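Local coordinates for PTS-dependent dihydroxyacetone kinase operon regulatory protein (Escherichia coli, PDB 4LRZ) that activates transcription of the dhaKLM operon from a sigma-70 promoter and represses its own expression, here as the sensor region with its GAF and PAS domains, at residues Ala284-Lys289 with Phe299-His304; Thr253-Leu258 with Val271-Glu276; Glu210-Gly215 with Phe227-Ala232; Thr148-Ser153 with Asn187-Asp192. All coordinates share one frame; numbering follows the deposited sequence. Where two conformers were deposited one is given.

Contact 1 of 4, residues Ala284-Lys289 with Phe299-His304; sequences AVITLK and FILLLH
The beta hairpin of strands 281-293 and 296-304 places Ala284-Lys289 beside Phe299-His304 in the PAS-domain sheet. The two strands run antiparallel, at 167°. Thr287 N reaches a lone pair of Leu302 O at 3.0 Å, and Leu302 N returns a bond to Thr287 O. The bond from Lys289 N to Ile300 O is 2.7 Å long and nearly straight (177°). Thr287, Leu302 and His304 share one face. There Thr287 OG1, anti to its carbonyl carbon, hydrogen-bonds to His304 NE2 at 2.7 Å, at the edge of the imidazole and in its plane. The ring is also held by Asp214, whose OD1 is hydrogen-bonded to ND1, and by His270, which stacks on it. The carboxylate would probably favour a proton on ND1. The face of Ile286, Leu288, Leu301 and Leu303 is apolar. Ile286 CD1 meets Leu301 CD1 at 3.6 Å, the two side chains crossing obliquely. Leu288 has CG anti to its backbone N, which brings CD2 to 3.8 Å from Phe299 CD1. Lys289 leads off the sheet to a salt bridge with Glu210 of the second subunit. Such a pair of long antiparallel strands, fourth and fifth in the chain, is typical of the PAS fold.

Contact 2 of 4, residues Thr253-Leu258 with Val271-Glu276; sequences TLPAVL and VEATFE
This is an apolar contact between a helix start and an edge strand. Within the PAS fold, the turn leading into helix 256-264 lies over strand 271-276, the outermost strand on that side of the chain's sheet. No hydrogen bond joins the two segments. Phe275 is the hub of the apolar part: Leu254, Pro255 and Leu258 all touch its ring. Its CG is anti to the carbonyl carbon (chi1 -66°), and the ring leans toward the turn. Pro255, at the N-cap position of the helix, lies over one ring face. Its CG sits 4.2 Å from the centroid of the Phe275 ring, a CH-pi contact only 17° off the normal. Pro255 CD touches the rim at 3.7 Å from Phe275 CD1. Leu258 comes from the first turn of the helix, its side chain at about a right angle to that of Phe275, with CD1 3.7 Å from CZ. Leu254 lies alongside and brings CD2 to the ring edge, 4.2 Å from Phe275 CE1. An alanine in place of Phe275 takes away the whole ring, so the proline, both leucines and the helix start would probably be held less firmly on the strand. Leu301 of the neighbouring hairpin also packs on Phe275. Val257 CG1 and Val271 CG1 meet more loosely, at 4.5 Å. The tightest approach is to the backbone: Pro255 CG stands 3.0 Å from Thr274 O.

Contact 3 of 4, residues Glu210-Gly215 with Phe227-Ala232; sequences ESMDDG and FINAQA
Gln231 folds back over the turn that follows the long helix 174-211. Its CG is anti to the carbonyl carbon (chi1 -53°), and the chain then bends at chi2 (80°). This brings NE2 to 2.7 Å from Met212 O. The hydrogen bond is weak, because the N-H points well aside. On the way, Gln231 CB packs on Gly215 CA at 3.8 Å. Met212 sends its side chain across the same turn. CG takes the crowded position between backbone N and carbonyl carbon, and the chain bends at chi3, which brings CE to the amide end of Asn229; the two side chains cross at about a right angle. Here the connector from the GAF domain enters the PAS domain. Gly215 opens the first strand of the PAS sheet, 215-219, and Asn229 precedes helix 230-235. Asn229 holds the N-cap position of that helix. It too has CG in the crowded place (chi1 65°), which turns the amide toward Asp214 O and Gly215. An alanine here removes this amide, and would probably loosen the fit among Met212 CE, the Gly215 backbone and the helix start. Gly215 has no side chain, which lets its CA come to 4.1 Å from Ala232 CA. Ala232 CB rests on that same CA at 3.9 Å. On the other side of the turn, Asp214 OD2 accepts a hydrogen bond from Asp213 N of the second subunit.

Contact 4 of 4, residues Thr148-Ser153 with Asn187-Asp192; sequences TPLFDS and NLLLTD
Leu189 points from helix 174-211 toward the end of strand 143-151 and its outgoing turn. Its CB lies over that turn, 4.5 Å from Asp152 O. CG is anti to the carbonyl carbon (chi1 -69°), which swings the side chain back along the strand. At the tip the two methyls part. CD1, anti to CA at chi2 167°, carries the touch. It stands 4.1 Å from Phe151 O and 4.2 Å from Leu150 CD1, so the two leucines meet tip to tip. CD2 turns off and meets no atom of Thr148-Ser153. Met53 and Leu56 of helix 51-66 also pack on Leu189. The contact thus joins the GAF-domain sheet to the helix that leaves this domain for the PAS domain. The backbones come nearest at Ser153, whose CA is 4.5 Å from Leu190 CA. No hydrogen bond ties the segments together there. Leu190 has CG anti to its backbone N (chi1 178°) and lays CD1 against Ser153 O at 4.0 Å. Phe151 turns its ring away from the helix and makes a cation-pi contact with a basic side chain of another protein's chain. Its side chain lies about 11 Å from a bound ADP.

Overall arrangement
Contact 4 opens first along the chain, in the GAF domain, followed by contacts 3, 2 and 1 in the PAS domain. Helix 174-211 belongs to contacts 4 and 3, whose centres lie about 38 Å apart, and so bridges the two domains. Contacts 1, 2 and 3 all reach one antiparallel sheet of the PAS domain. Contact 1 lies centrally, its centre about 10 Å from that of contact 2 and about 11 Å from that of contact 3, and touches both. Contact 2 is on edge strand 271-276, and contact 3 is where the first strand begins. Contacts 1, 3 and 4 also meet the second subunit. This layout is consistent with the long helix coupling the two sensor domains across the dimer.

Contact 1 of 4, residues Ala284-Lys289 with Phe299-His304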
loop_
_atom_site.group_PDB
_atom_site.type_symbol
_atom_site.label_atom_id
_atom_site.label_comp_id
_atom_site.label_asym_id
_atom_site.label_seq_id
_atom_site.Cartn_x
_atom_site.Cartn_y
_atom_site.Cartn_z
ATOM N N ALA F 284 1.466 41.945 -17.558
ATOM C CA ALA F 284 0.511 40.831 -17.665
ATOM C C ALA F 284 -0.723 41.017 -16.797
ATOM O O ALA F 284 -0.717 41.787 -15.831
ATOM C CB ALA F 284 1.192 39.503 -17.308
ATOM N N VAL F 285 -1.782 40.304 -17.162
ATOM C CA VAL F 285 -2.980 40.214 -16.342
ATOM C C VAL F 285 -3.010 38.818 -15.705
ATOM O O VAL F 285 -2.869 37.803 -16.388
ATOM C CB VAL F 285 -4.270 40.559 -17.142
ATOM C CG1 VAL F 285 -4.206 39.997 -18.562
ATOM C CG2 VAL F 285 -5.531 40.082 -16.414
ATOM N N ILE F 286 -3.165 38.783 -14.389
ATOM C CA ILE F 286 -2.953 37.559 -13.654
ATOM C C ILE F 286 -4.158 37.175 -12.823
ATOM O O ILE F 286 -5.046 37.988 -12.611
ATOM C CB ILE F 286 -1.738 37.686 -12.725
ATOM C CG1 ILE F 286 -2.070 38.598 -11.547
ATOM C CG2 ILE F 286 -0.532 38.191 -13.494
ATOM C CD1 ILE F 286 -1.303 38.312 -10.304
ATOM N N THR F 287 -4.167 35.923 -12.366
ATOM C CA THR F 287 -5.038 35.440 -11.286
ATOM C C THR F 287 -4.162 34.677 -10.316
ATOM O O THR F 287 -3.246 33.972 -10.726
ATOM C CB THR F 287 -6.184 34.529 -11.811
ATOM O OG1 THR F 287 -7.238 35.341 -12.346
ATOM C CG2 THR F 287 -6.774 33.662 -10.702
ATOM N N LEU F 288 -4.411 34.843 -9.028
ATOM C CA LEU F 288 -3.687 34.077 -8.027
ATOM C C LEU F 288 -4.648 33.237 -7.247
ATOM O O LEU F 288 -5.542 33.755 -6.611
ATOM C CB LEU F 288 -2.893 34.959 -7.058
ATOM C CG LEU F 288 -2.128 34.087 -6.048
ATOM C CD1 LEU F 288 -0.766 33.705 -6.595
ATOM C CD2 LEU F 288 -1.973 34.778 -4.707
ATOM N N LYS F 289 -4.429 31.934 -7.286
ATOM C CA LYS F 289 -5.300 30.965 -6.636
ATOM C C LYS F 289 -4.558 30.308 -5.487
ATOM O O LYS F 289 -3.671 29.506 -5.710
ATOM C CB LYS F 289 -5.764 29.916 -7.650
ATOM C CG LYS F 289 -6.547 28.759 -7.079
ATOM C CD LYS F 289 -7.982 29.131 -6.723
ATOM C CE LYS F 289 -8.875 27.920 -6.783
ATOM N NZ LYS F 289 -10.090 28.118 -5.958
ATOM N N PHE F 299 0.180 27.723 -4.154
ATOM C CA PHE F 299 -0.347 28.737 -5.049
ATOM C C PHE F 299 -0.393 28.322 -6.495
ATOM O O PHE F 299 0.434 27.553 -6.955
ATOM C CB PHE F 299 0.442 30.033 -4.903
ATOM C CG PHE F 299 0.302 30.665 -3.545
ATOM C CD1 PHE F 299 -0.795 31.485 -3.252
ATOM C CD2 PHE F 299 1.249 30.413 -2.540
ATOM C CE1 PHE F 299 -0.935 32.069 -1.992
ATOM C CE2 PHE F 299 1.115 30.997 -1.255
ATOM C CZ PHE F 299 0.017 31.822 -0.985
ATOM N N ILE F 300 -1.409 28.802 -7.196
ATOM C CA ILE F 300 -1.393 28.768 -8.642
ATOM C C ILE F 300 -1.482 30.184 -9.167
ATOM O O ILE F 300 -2.295 30.970 -8.687
ATOM C CB ILE F 300 -2.535 27.976 -9.242
ATOM C CG1 ILE F 300 -2.416 26.512 -8.848
ATOM C CG2 ILE F 300 -2.499 28.126 -10.796
ATOM C CD1 ILE F 300 -3.555 25.671 -9.388
ATOM N N LEU F 301 -0.635 30.495 -10.138
ATOM C CA LEU F 301 -0.654 31.787 -10.794
ATOM C C LEU F 301 -0.907 31.583 -12.256
ATOM O O LEU F 301 -0.162 30.859 -12.926
ATOM C CB LEU F 301 0.658 32.532 -10.566
ATOM C CG LEU F 301 0.887 33.839 -11.312
ATOM C CD1 LEU F 301 -0.008 34.944 -10.753
ATOM C CD2 LEU F 301 2.329 34.235 -11.212
ATOM N N LEU F 302 -1.973 32.203 -12.736
ATOM C CA LEU F 302 -2.318 32.168 -14.143
ATOM C C LEU F 302 -2.040 33.479 -14.853
ATOM O O LEU F 302 -2.345 34.564 -14.353
ATOM C CB LEU F 302 -3.773 31.771 -14.350
ATOM C CG LEU F 302 -4.086 30.393 -13.803
ATOM C CD1 LEU F 302 -4.812 30.521 -12.502
ATOM C CD2 LEU F 302 -4.959 29.707 -14.761
ATOM N N LEU F 303 -1.447 33.361 -16.032
ATOM C CA LEU F 303 -1.131 34.513 -16.825
ATOM C C LEU F 303 -2.101 34.472 -17.958
ATOM O O LEU F 303 -2.068 33.572 -18.801
ATOM C CB LEU F 303 0.310 34.474 -17.324
ATOM C CG LEU F 303 1.380 34.186 -16.267
ATOM C CD1 LEU F 303 2.710 33.858 -16.933
ATOM C CD2 LEU F 303 1.526 35.337 -15.280
ATOM N N HIS F 304 -2.995 35.448 -17.944
ATOM C CA HIS F 304 -4.077 35.530 -18.903
ATOM C C HIS F 304 -3.547 36.206 -20.166
ATOM O O HIS F 304 -2.833 37.197 -20.088
ATOM C CB HIS F 304 -5.279 36.286 -18.300
ATOM C CG HIS F 304 -5.781 35.703 -17.006
ATOM N ND1 HIS F 304 -6.507 34.528 -16.941
ATOM C CD2 HIS F 304 -5.678 36.145 -15.730
ATOM C CE1 HIS F 304 -6.825 34.271 -15.685
ATOM N NE2 HIS F 304 -6.331 35.235 -14.929
#

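Contact 2 of 4, residues Thr253-Leu258 with Val271-Glu276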
loop_
_atom_site.group_PDB
_atom_site.type_symbol
_atom_site.label_atom_id
_atom_site.label_comp_id
_atom_site.label_asym_id
_atom_site.label_seq_id
_atom_site.Cartn_x
_atom_site.Cartn_y
_atom_site.Cartn_z
ATOM N N THR F 253 11.616 37.447 -9.748
ATOM C CA THR F 253 11.216 38.398 -8.712
ATOM C C THR F 253 9.760 38.774 -8.901
ATOM O O THR F 253 9.323 39.157 -9.994
ATOM C CB THR F 253 12.127 39.639 -8.656
ATOM O OG1 THR F 253 13.466 39.217 -8.369
ATOM C CG2 THR F 253 11.671 40.611 -7.552
ATOM N N LEU F 254 9.016 38.631 -7.815
ATOM C CA LEU F 254 7.585 38.859 -7.826
ATOM C C LEU F 254 7.240 40.328 -7.532
ATOM O O LEU F 254 7.893 40.960 -6.694
ATOM C CB LEU F 254 6.921 37.915 -6.825
ATOM C CG LEU F 254 6.810 36.465 -7.305
ATOM C CD1 LEU F 254 6.807 35.473 -6.130
ATOM C CD2 LEU F 254 5.569 36.298 -8.192
ATOM N N PRO F 255 6.229 40.874 -8.237
ATOM C CA PRO F 255 5.764 42.254 -8.050
ATOM C C PRO F 255 5.305 42.521 -6.610
ATOM O O PRO F 255 5.121 41.573 -5.835
ATOM C CB PRO F 255 4.554 42.355 -8.991
ATOM C CG PRO F 255 4.702 41.246 -9.959
ATOM C CD PRO F 255 5.499 40.177 -9.313
ATOM N N ALA F 256 5.110 43.795 -6.273
ATOM C CA ALA F 256 4.599 44.200 -4.962
ATOM C C ALA F 256 3.179 43.668 -4.671
ATOM O O ALA F 256 2.879 43.240 -3.544
ATOM C CB ALA F 256 4.637 45.726 -4.838
ATOM N N VAL F 257 2.321 43.701 -5.693
ATOM C CA VAL F 257 0.909 43.330 -5.564
ATOM C C VAL F 257 0.783 41.848 -5.216
ATOM O O VAL F 257 0.025 41.464 -4.317
ATOM C CB VAL F 257 0.117 43.637 -6.861
ATOM C CG1 VAL F 257 -1.377 43.379 -6.657
ATOM C CG2 VAL F 257 0.346 45.080 -7.316
ATOM N N LEU F 258 1.544 41.030 -5.935
ATOM C CA LEU F 258 1.653 39.612 -5.649
ATOM C C LEU F 258 2.287 39.307 -4.294
ATOM O O LEU F 258 1.815 38.437 -3.581
ATOM C CB LEU F 258 2.445 38.923 -6.755
ATOM C CG LEU F 258 1.575 38.318 -7.847
ATOM C CD1 LEU F 258 2.339 38.260 -9.147
ATOM C CD2 LEU F 258 1.130 36.935 -7.417
ATOM N N VAL F 271 -6.293 40.730 -12.274
ATOM C CA VAL F 271 -5.580 41.951 -11.869
ATOM C C VAL F 271 -4.357 42.230 -12.777
ATOM O O VAL F 271 -3.773 41.292 -13.328
ATOM C CB VAL F 271 -5.119 41.831 -10.382
ATOM C CG1 VAL F 271 -4.428 43.104 -9.901
ATOM C CG2 VAL F 271 -6.297 41.494 -9.471
ATOM N N GLU F 272 -3.968 43.504 -12.923
ATOM C CA GLU F 272 -2.730 43.871 -13.642
ATOM C C GLU F 272 -1.467 43.646 -12.805
ATOM O O GLU F 272 -1.486 43.818 -11.580
ATOM C CB GLU F 272 -2.755 45.332 -14.095
ATOM C CG GLU F 272 -3.812 45.686 -15.134
ATOM C CD GLU F 272 -3.670 47.122 -15.626
ATOM O OE1 GLU F 272 -2.713 47.410 -16.378
ATOM O OE2 GLU F 272 -4.511 47.966 -15.257
ATOM N N ALA F 273 -0.370 43.282 -13.481
ATOM C CA ALA F 273 0.914 42.986 -12.823
ATOM C C ALA F 273 2.127 43.115 -13.739
ATOM O O ALA F 273 2.071 42.777 -14.935
ATOM C CB ALA F 273 0.892 41.600 -12.184
ATOM N N THR F 274 3.226 43.588 -13.135
ATOM C CA THR F 274 4.489 43.829 -13.829
ATOM C C THR F 274 5.597 42.958 -13.231
ATOM O O THR F 274 5.887 43.055 -12.039
ATOM C CB THR F 274 4.892 45.327 -13.731
ATOM O OG1 THR F 274 3.867 46.135 -14.317
ATOM C CG2 THR F 274 6.203 45.604 -14.461
ATOM N N PHE F 275 6.226 42.132 -14.068
ATOM C CA PHE F 275 7.271 41.196 -13.622
ATOM C C PHE F 275 8.700 41.581 -14.025
ATOM O O PHE F 275 8.909 42.396 -14.925
ATOM C CB PHE F 275 6.989 39.793 -14.171
ATOM C CG PHE F 275 5.762 39.158 -13.621
ATOM C CD1 PHE F 275 5.837 38.346 -12.502
ATOM C CD2 PHE F 275 4.532 39.356 -14.234
ATOM C CE1 PHE F 275 4.702 37.744 -11.991
ATOM C CE2 PHE F 275 3.383 38.763 -13.729
ATOM C CZ PHE F 275 3.468 37.952 -12.605
ATOM N N GLU F 276 9.669 40.950 -13.359
ATOM C CA GLU F 276 11.088 41.039 -13.712
ATOM C C GLU F 276 11.764 39.663 -13.900
ATOM O O GLU F 276 11.845 38.858 -12.962
ATOM C CB GLU F 276 11.855 41.860 -12.669
ATOM C CG GLU F 276 13.379 41.829 -12.853
ATOM C CD GLU F 276 14.129 42.744 -11.890
ATOM O OE1 GLU F 276 15.057 43.450 -12.355
ATOM O OE2 GLU F 276 13.797 42.751 -10.678
#

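Contact 3 of 4, residues Glu210-Gly215 with Phe227-Ala232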
loop_
_atom_site.group_PDB
_atom_site.type_symbol
_atom_site.label_atom_id
_atom_site.label_comp_id
_atom_site.label_asym_id
_atom_site.label_seq_id
_atom_site.Cartn_x
_atom_site.Cartn_y
_atom_site.Cartn_z
ATOM N N GLU F 210 -0.918 21.368 -20.890
ATOM C CA GLU F 210 -0.408 21.500 -22.244
ATOM C C GLU F 210 -1.407 22.114 -23.221
ATOM O O GLU F 210 -0.990 22.772 -24.173
ATOM C CB GLU F 210 0.028 20.157 -22.801
ATOM C CG GLU F 210 1.078 19.466 -21.935
ATOM C CD GLU F 210 1.276 17.975 -22.311
ATOM O OE1 GLU F 210 0.639 17.486 -23.284
ATOM O OE2 GLU F 210 2.072 17.300 -21.619
ATOM N N SER F 211 -2.703 21.884 -23.007
ATOM C CA SER F 211 -3.694 22.276 -24.005
ATOM C C SER F 211 -4.480 23.537 -23.688
ATOM O O SER F 211 -5.204 24.046 -24.545
ATOM C CB SER F 211 -4.627 21.109 -24.361
ATOM O OG SER F 211 -5.272 20.615 -23.205
ATOM N N MET F 212 -4.324 24.080 -22.489
ATOM C CA MET F 212 -5.118 25.260 -22.121
ATOM C C MET F 212 -4.517 26.556 -22.643
ATOM O O MET F 212 -3.395 26.560 -23.107
ATOM C CB MET F 212 -5.331 25.349 -20.608
ATOM C CG MET F 212 -4.183 25.921 -19.830
ATOM S SD MET F 212 -4.340 25.436 -18.094
ATOM C CE MET F 212 -2.672 25.322 -17.617
ATOM N N ASP F 213 -5.259 27.651 -22.524
ATOM C CA ASP F 213 -4.794 28.959 -23.014
ATOM C C ASP F 213 -3.978 29.747 -22.029
ATOM O O ASP F 213 -3.012 30.382 -22.407
ATOM C CB ASP F 213 -5.958 29.830 -23.489
ATOM C CG ASP F 213 -6.402 29.501 -24.907
ATOM O OD1 ASP F 213 -5.639 28.842 -25.657
ATOM O OD2 ASP F 213 -7.528 29.897 -25.268
ATOM N N ASP F 214 -4.343 29.704 -20.764
ATOM C CA ASP F 214 -3.640 30.503 -19.783
ATOM C C ASP F 214 -2.245 29.957 -19.573
ATOM O O ASP F 214 -2.029 28.755 -19.692
ATOM C CB ASP F 214 -4.402 30.503 -18.457
ATOM C CG ASP F 214 -5.749 31.216 -18.553
ATOM O OD1 ASP F 214 -5.791 32.329 -19.151
ATOM O OD2 ASP F 214 -6.758 30.649 -18.051
ATOM N N GLY F 215 -1.308 30.848 -19.278
ATOM C CA GLY F 215 -0.023 30.451 -18.720
ATOM C C GLY F 215 -0.235 30.044 -17.277
ATOM O O GLY F 215 -1.103 30.595 -16.600
ATOM N N PHE F 227 4.796 23.011 -11.148
ATOM C CA PHE F 227 4.518 22.939 -12.572
ATOM C C PHE F 227 4.502 24.305 -13.222
ATOM O O PHE F 227 4.217 25.325 -12.558
ATOM C CB PHE F 227 3.245 22.145 -12.942
ATOM C CG PHE F 227 1.990 22.490 -12.137
ATOM C CD1 PHE F 227 1.115 23.494 -12.561
ATOM C CD2 PHE F 227 1.629 21.702 -11.024
ATOM C CE1 PHE F 227 -0.084 23.772 -11.845
ATOM C CE2 PHE F 227 0.473 21.957 -10.285
ATOM C CZ PHE F 227 -0.399 22.994 -10.695
ATOM N N ILE F 228 4.823 24.305 -14.511
ATOM C CA ILE F 228 4.784 25.490 -15.360
ATOM C C ILE F 228 4.515 25.020 -16.787
ATOM O O ILE F 228 5.135 24.061 -17.254
ATOM C CB ILE F 228 6.124 26.284 -15.266
ATOM C CG1 ILE F 228 6.054 27.575 -16.064
ATOM C CG2 ILE F 228 7.333 25.436 -15.745
ATOM C CD1 ILE F 228 7.277 28.479 -15.852
ATOM N N ASN F 229 3.587 25.658 -17.487
ATOM C CA ASN F 229 3.310 25.223 -18.859
ATOM C C ASN F 229 4.129 26.028 -19.863
ATOM O O ASN F 229 4.743 27.013 -19.474
ATOM C CB ASN F 229 1.807 25.135 -19.208
ATOM C CG ASN F 229 1.070 26.486 -19.181
ATOM O OD1 ASN F 229 -0.135 26.511 -19.417
ATOM N ND2 ASN F 229 1.743 27.565 -18.826
ATOM N N ALA F 230 4.171 25.588 -21.121
ATOM C CA ALA F 230 4.941 26.281 -22.163
ATOM C C ALA F 230 4.650 27.778 -22.218
ATOM O O ALA F 230 5.570 28.581 -22.314
ATOM C CB ALA F 230 4.715 25.621 -23.552
ATOM N N GLN F 231 3.367 28.124 -22.122
ATOM C CA GLN F 231 2.872 29.488 -22.229
ATOM C C GLN F 231 3.456 30.404 -21.147
ATOM O O GLN F 231 3.848 31.544 -21.435
ATOM C CB GLN F 231 1.327 29.500 -22.169
ATOM C CG GLN F 231 0.571 28.569 -23.166
ATOM C CD GLN F 231 0.484 27.072 -22.746
ATOM O OE1 GLN F 231 1.499 26.357 -22.660
ATOM N NE2 GLN F 231 -0.751 26.591 -22.526
ATOM N N ALA F 232 3.511 29.918 -19.905
ATOM C CA ALA F 232 4.038 30.726 -18.799
ATOM C C ALA F 232 5.556 30.904 -18.910
ATOM O O ALA F 232 6.115 31.916 -18.481
ATOM C CB ALA F 232 3.689 30.114 -17.479
#

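Contact 4 of 4, residues Thr148-Ser153 with Asn187-Asp192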
loop_
_atom_site.group_PDB
_atom_site.type_symbol
_atom_site.label_atom_id
_atom_site.label_comp_id
_atom_site.label_asym_id
_atom_site.label_seq_id
_atom_site.Cartn_x
_atom_site.Cartn_y
_atom_site.Cartn_z
ATOM N N THR F 148 -4.520 -19.231 3.364
ATOM C CA THR F 148 -5.306 -18.042 3.496
ATOM C C THR F 148 -5.533 -17.546 2.089
ATOM O O THR F 148 -4.610 -17.556 1.295
ATOM C CB THR F 148 -4.531 -16.964 4.336
ATOM O OG1 THR F 148 -4.267 -17.500 5.650
ATOM C CG2 THR F 148 -5.346 -15.717 4.486
ATOM N N PRO F 149 -6.742 -17.066 1.790
ATOM C CA PRO F 149 -6.961 -16.503 0.484
ATOM C C PRO F 149 -6.402 -15.069 0.386
ATOM O O PRO F 149 -6.328 -14.368 1.400
ATOM C CB PRO F 149 -8.492 -16.494 0.377
ATOM C CG PRO F 149 -8.980 -16.341 1.754
ATOM C CD PRO F 149 -7.995 -17.115 2.581
ATOM N N LEU F 150 -6.033 -14.644 -0.822
ATOM C CA LEU F 150 -5.731 -13.250 -0.985
ATOM C C LEU F 150 -6.496 -12.549 -2.075
ATOM O O LEU F 150 -6.966 -13.168 -3.061
ATOM C CB LEU F 150 -4.239 -12.999 -1.120
ATOM C CG LEU F 150 -3.561 -13.098 -2.460
ATOM C CD1 LEU F 150 -2.969 -11.755 -2.669
ATOM C CD2 LEU F 150 -2.467 -14.140 -2.304
ATOM N N PHE F 151 -6.582 -11.236 -1.893
ATOM C CA PHE F 151 -7.505 -10.414 -2.667
ATOM C C PHE F 151 -6.883 -9.297 -3.509
ATOM O O PHE F 151 -5.855 -8.759 -3.178
ATOM C CB PHE F 151 -8.629 -9.908 -1.753
ATOM C CG PHE F 151 -9.405 -11.030 -1.072
ATOM C CD1 PHE F 151 -10.443 -11.680 -1.735
ATOM C CD2 PHE F 151 -9.065 -11.451 0.236
ATOM C CE1 PHE F 151 -11.180 -12.757 -1.100
ATOM C CE2 PHE F 151 -9.783 -12.488 0.893
ATOM C CZ PHE F 151 -10.841 -13.149 0.220
ATOM N N ASP F 152 -7.555 -8.980 -4.602
ATOM C CA ASP F 152 -7.203 -7.942 -5.567
ATOM C C ASP F 152 -6.819 -6.574 -5.025
ATOM O O ASP F 152 -6.478 -6.396 -3.844
ATOM C CB ASP F 152 -8.408 -7.711 -6.522
ATOM C CG ASP F 152 -8.280 -8.491 -7.759
ATOM O OD1 ASP F 152 -7.176 -9.038 -7.939
ATOM O OD2 ASP F 152 -9.246 -8.588 -8.549
ATOM N N SER F 153 -6.860 -5.627 -5.957
ATOM C CA SER F 153 -6.801 -4.199 -5.711
ATOM C C SER F 153 -8.280 -3.778 -5.527
ATOM O O SER F 153 -8.597 -2.800 -4.880
ATOM C CB SER F 153 -6.154 -3.511 -6.944
ATOM O OG SER F 153 -5.540 -4.473 -7.863
ATOM N N ASN F 187 -1.972 -6.195 0.079
ATOM C CA ASN F 187 -1.814 -4.769 0.199
ATOM C C ASN F 187 -0.812 -4.219 -0.808
ATOM O O ASN F 187 -0.927 -3.068 -1.229
ATOM C CB ASN F 187 -1.505 -4.373 1.632
ATOM C CG ASN F 187 -2.685 -4.607 2.551
ATOM O OD1 ASN F 187 -3.842 -4.530 2.124
ATOM N ND2 ASN F 187 -2.409 -4.930 3.791
ATOM N N LEU F 188 0.137 -5.057 -1.204
ATOM C CA LEU F 188 1.095 -4.631 -2.169
ATOM C C LEU F 188 0.432 -4.478 -3.536
ATOM O O LEU F 188 0.840 -3.630 -4.305
ATOM C CB LEU F 188 2.226 -5.602 -2.233
ATOM C CG LEU F 188 3.585 -5.356 -1.573
ATOM C CD1 LEU F 188 3.840 -4.014 -0.954
ATOM C CD2 LEU F 188 3.960 -6.540 -0.683
ATOM N N LEU F 189 -0.580 -5.293 -3.838
ATOM C CA LEU F 189 -1.299 -5.147 -5.101
ATOM C C LEU F 189 -2.072 -3.846 -5.040
ATOM O O LEU F 189 -2.123 -3.098 -6.007
ATOM C CB LEU F 189 -2.237 -6.317 -5.390
ATOM C CG LEU F 189 -1.560 -7.669 -5.700
ATOM C CD1 LEU F 189 -2.607 -8.799 -5.653
ATOM C CD2 LEU F 189 -0.823 -7.677 -7.042
ATOM N N LEU F 190 -2.635 -3.557 -3.888
ATOM C CA LEU F 190 -3.296 -2.284 -3.673
ATOM C C LEU F 190 -2.369 -1.061 -3.824
ATOM O O LEU F 190 -2.798 -0.027 -4.394
ATOM C CB LEU F 190 -3.932 -2.285 -2.282
ATOM C CG LEU F 190 -4.649 -1.017 -1.847
ATOM C CD1 LEU F 190 -5.911 -0.892 -2.656
ATOM C CD2 LEU F 190 -4.982 -1.121 -0.337
ATOM N N THR F 191 -1.120 -1.166 -3.348
ATOM C CA THR F 191 -0.222 -0.028 -3.493
ATOM C C THR F 191 0.204 0.157 -4.958
ATOM O O THR F 191 0.297 1.282 -5.398
ATOM C CB THR F 191 0.997 0.016 -2.512
ATOM O OG1 THR F 191 2.061 -0.779 -3.020
ATOM C CG2 THR F 191 0.641 -0.491 -1.147
ATOM N N ASP F 192 0.394 -0.931 -5.712
ATOM C CA ASP F 192 0.622 -0.829 -7.176
ATOM C C ASP F 192 -0.537 -0.078 -7.840
ATOM O O ASP F 192 -0.333 0.794 -8.699
ATOM C CB ASP F 192 0.779 -2.204 -7.858
ATOM C CG ASP F 192 2.220 -2.772 -7.778
ATOM O OD1 ASP F 192 3.146 -2.050 -7.337
ATOM O OD2 ASP F 192 2.436 -3.954 -8.149
#